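Local coordinates for 3-dehydroquinate dehydratase (Zymomonas mobilis subsp. mobilis, PDB 6SMF), which probably catalyses the trans-dehydration of 3-dehydroquinate to 3-dehydroshikimate through an enolate intermediate, the third step of chorismate biosynthesis, at residues A113-A116 against F117-K120. Sequence-based numbering, arbitrary orientation.
With FLC (citrate anion), chain E.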
loop_
_atom_site.group_PDB
_atom_site.type_symbol
_atom_site.label_atom_id
_atom_site.label_comp_id
_atom_site.label_asym_id
_atom_site.label_seq_id
_atom_site.Cartn_x
_atom_site.Cartn_y
_atom_site.Cartn_z
ATOM N N ALA A 113 -1.144 -0.104 -22.051
ATOM C CA ALA A 113 -1.817 1.144 -22.482
ATOM C C ALA A 113 -3.249 1.177 -21.923
ATOM O O ALA A 113 -3.954 2.112 -22.190
ATOM C CB ALA A 113 -1.796 1.275 -23.988
ATOM N N ARG A 114 -3.649 0.167 -21.180
ATOM C CA ARG A 114 -5.038 0.030 -20.709
ATOM C C ARG A 114 -5.091 0.214 -19.183
ATOM O O ARG A 114 -4.182 0.896 -18.619
ATOM C CB ARG A 114 -5.537 -1.310 -21.270
ATOM C CG ARG A 114 -5.579 -1.304 -22.801
ATOM C CD ARG A 114 -6.015 -2.583 -23.442
ATOM N NE ARG A 114 -7.421 -2.839 -23.157
ATOM C CZ ARG A 114 -8.052 -3.975 -23.364
ATOM N NH1 ARG A 114 -9.316 -4.061 -23.008
ATOM N NH2 ARG A 114 -7.433 -5.003 -23.907
ATOM N N GLU A 115 -6.156 -0.296 -18.569
ATOM C CA GLU A 115 -6.410 -0.300 -17.102
ATOM C C GLU A 115 -5.166 -0.870 -16.422
ATOM O O GLU A 115 -4.564 -1.880 -16.969
ATOM C CB GLU A 115 -7.654 -1.179 -16.774
ATOM C CG GLU A 115 -8.893 -0.903 -17.653
ATOM C CD GLU A 115 -9.268 -1.979 -18.668
ATOM O OE1 GLU A 115 -10.492 -2.454 -18.654
ATOM O OE2 GLU A 115 -8.353 -2.376 -19.477
ATOM N N ALA A 116 -4.807 -0.279 -15.286
ATOM C CA ALA A 116 -3.699 -0.697 -14.379
ATOM C C ALA A 116 -3.797 -2.197 -14.060
ATOM O O ALA A 116 -2.743 -2.842 -14.022
ATOM C CB ALA A 116 -3.771 0.107 -13.110
ATOM N N PHE A 117 -4.998 -2.775 -13.894
ATOM C CA PHE A 117 -5.059 -4.207 -13.549
ATOM C C PHE A 117 -4.519 -5.036 -14.713
ATOM O O PHE A 117 -4.229 -6.181 -14.480
ATOM C CB PHE A 117 -6.426 -4.715 -13.105
ATOM C CG PHE A 117 -7.538 -4.719 -14.124
ATOM C CD1 PHE A 117 -7.637 -5.726 -15.065
ATOM C CD2 PHE A 117 -8.478 -3.713 -14.140
ATOM C CE1 PHE A 117 -8.599 -5.670 -16.056
ATOM C CE2 PHE A 117 -9.463 -3.685 -15.100
ATOM C CZ PHE A 117 -9.539 -4.681 -16.039
ATOM N N ARG A 118 -4.436 -4.535 -15.931
ATOM C CA ARG A 118 -3.876 -5.343 -17.054
ATOM C C ARG A 118 -2.352 -5.199 -17.144
ATOM O O ARG A 118 -1.783 -5.865 -17.965
ATOM C CB ARG A 118 -4.470 -4.902 -18.388
ATOM C CG ARG A 118 -5.980 -5.038 -18.470
ATOM C CD ARG A 118 -6.424 -5.014 -19.933
ATOM N NE ARG A 118 -7.848 -4.708 -19.907
ATOM C CZ ARG A 118 -8.822 -5.617 -19.896
ATOM N NH1 ARG A 118 -8.550 -6.914 -20.013
ATOM N NH2 ARG A 118 -10.062 -5.199 -19.750
ATOM N N HIS A 119 -1.722 -4.328 -16.334
ATOM C CA HIS A 119 -0.248 -4.196 -16.275
ATOM C C HIS A 119 0.373 -5.480 -15.723
ATOM O O HIS A 119 1.493 -5.789 -16.089
ATOM C CB HIS A 119 0.125 -2.970 -15.495
ATOM C CG HIS A 119 -0.329 -1.720 -16.159
ATOM N ND1 HIS A 119 -0.054 -0.471 -15.637
ATOM C CD2 HIS A 119 -1.081 -1.532 -17.269
ATOM C CE1 HIS A 119 -0.605 0.427 -16.420
ATOM N NE2 HIS A 119 -1.216 -0.194 -17.443
ATOM N N LYS A 120 -0.363 -6.248 -14.923
ATOM C CA LYS A 120 0.147 -7.490 -14.320
ATOM C C LYS A 120 0.037 -8.621 -15.338
ATOM O O LYS A 120 -1.053 -8.862 -15.850
ATOM C CB LYS A 120 -0.670 -7.774 -13.070
ATOM C CG LYS A 120 -0.360 -9.093 -12.388
ATOM C CD LYS A 120 0.972 -9.037 -11.687
ATOM C CE LYS A 120 1.232 -10.274 -10.820
ATOM N NZ LYS A 120 2.563 -10.181 -10.154
HETATM C CAC FLC E . -5.504 -8.411 -22.225
HETATM C CA FLC E . -5.458 -8.053 -23.720
HETATM C CB FLC E . -5.843 -9.200 -24.673
HETATM C CBC FLC E . -5.640 -8.838 -26.144
HETATM C CG FLC E . -7.318 -9.609 -24.519
HETATM C CGC FLC E . -8.358 -8.983 -25.447
HETATM O OA1 FLC E . -6.600 -8.871 -21.762
HETATM O OA2 FLC E . -4.454 -8.255 -21.524
HETATM O OB1 FLC E . -5.515 -9.727 -26.887
HETATM O OB2 FLC E . -5.565 -7.739 -26.443
HETATM O OG1 FLC E . -9.301 -9.735 -25.874
HETATM O OG2 FLC E . -8.340 -7.749 -25.624
HETATM O OHB FLC E . -4.978 -10.276 -24.322
HETATM O O HOH W 1 -2.018 2.656 -18.649
#
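Glu115 grips Arg118 with both carboxylate oxygens in a short 3-10 turn between strand 103-107 and helix 122-126 of this flavodoxin-like type II dehydroquinase, beside the predicted substrate pocket. The turn is closed by Arg118 N to Glu115 O (2.9 Å) and by His119 N to Ala116 O (2.9 Å). On the side-chain level Glu115 and Arg118 run alongside each other: OE2 faces NE at the guanidinium edge in a salt bridge modelled implausibly short, so its exact length is doubtful, while Arg118 NH2 reaches OE1 on its syn side at 3.0 Å, tilted out of both planes. The carboxylate is turned 44° from the guanidinium.

Over one face of the Arg118 guanidinium lies that of Arg114, with the planes 18° apart and centres 3.9 Å apart; the Phe117 ring meets the opposite face through CE1. A bend at chi3 (68°) turns the Arg114 head onto this stack. Arg114 NH2 is hydrogen-bonded chiefly to Ser109 OG and only weakly to OG2 of a citrate, probably from the crystallisation liquor, whose OA1 takes a weak bond from Arg118 NH1. Citrate and Glu115 probably offset the closeness of the two positive charges. Asp94 of a second subunit adds another salt bridge to Arg118 NH2, and Tyr93 of that subunit hydrogen-bonds Glu115 OE1, so this predicted substrate-binding arginine is held at a subunit interface.

Farther round the turn, Ala116 CA makes a CH-pi contact over the His119 ring face, 3.8 Å from its centroid. At that ring's edge, in its plane, a water 3.2 Å from His119 NE2 donates to Arg114 O.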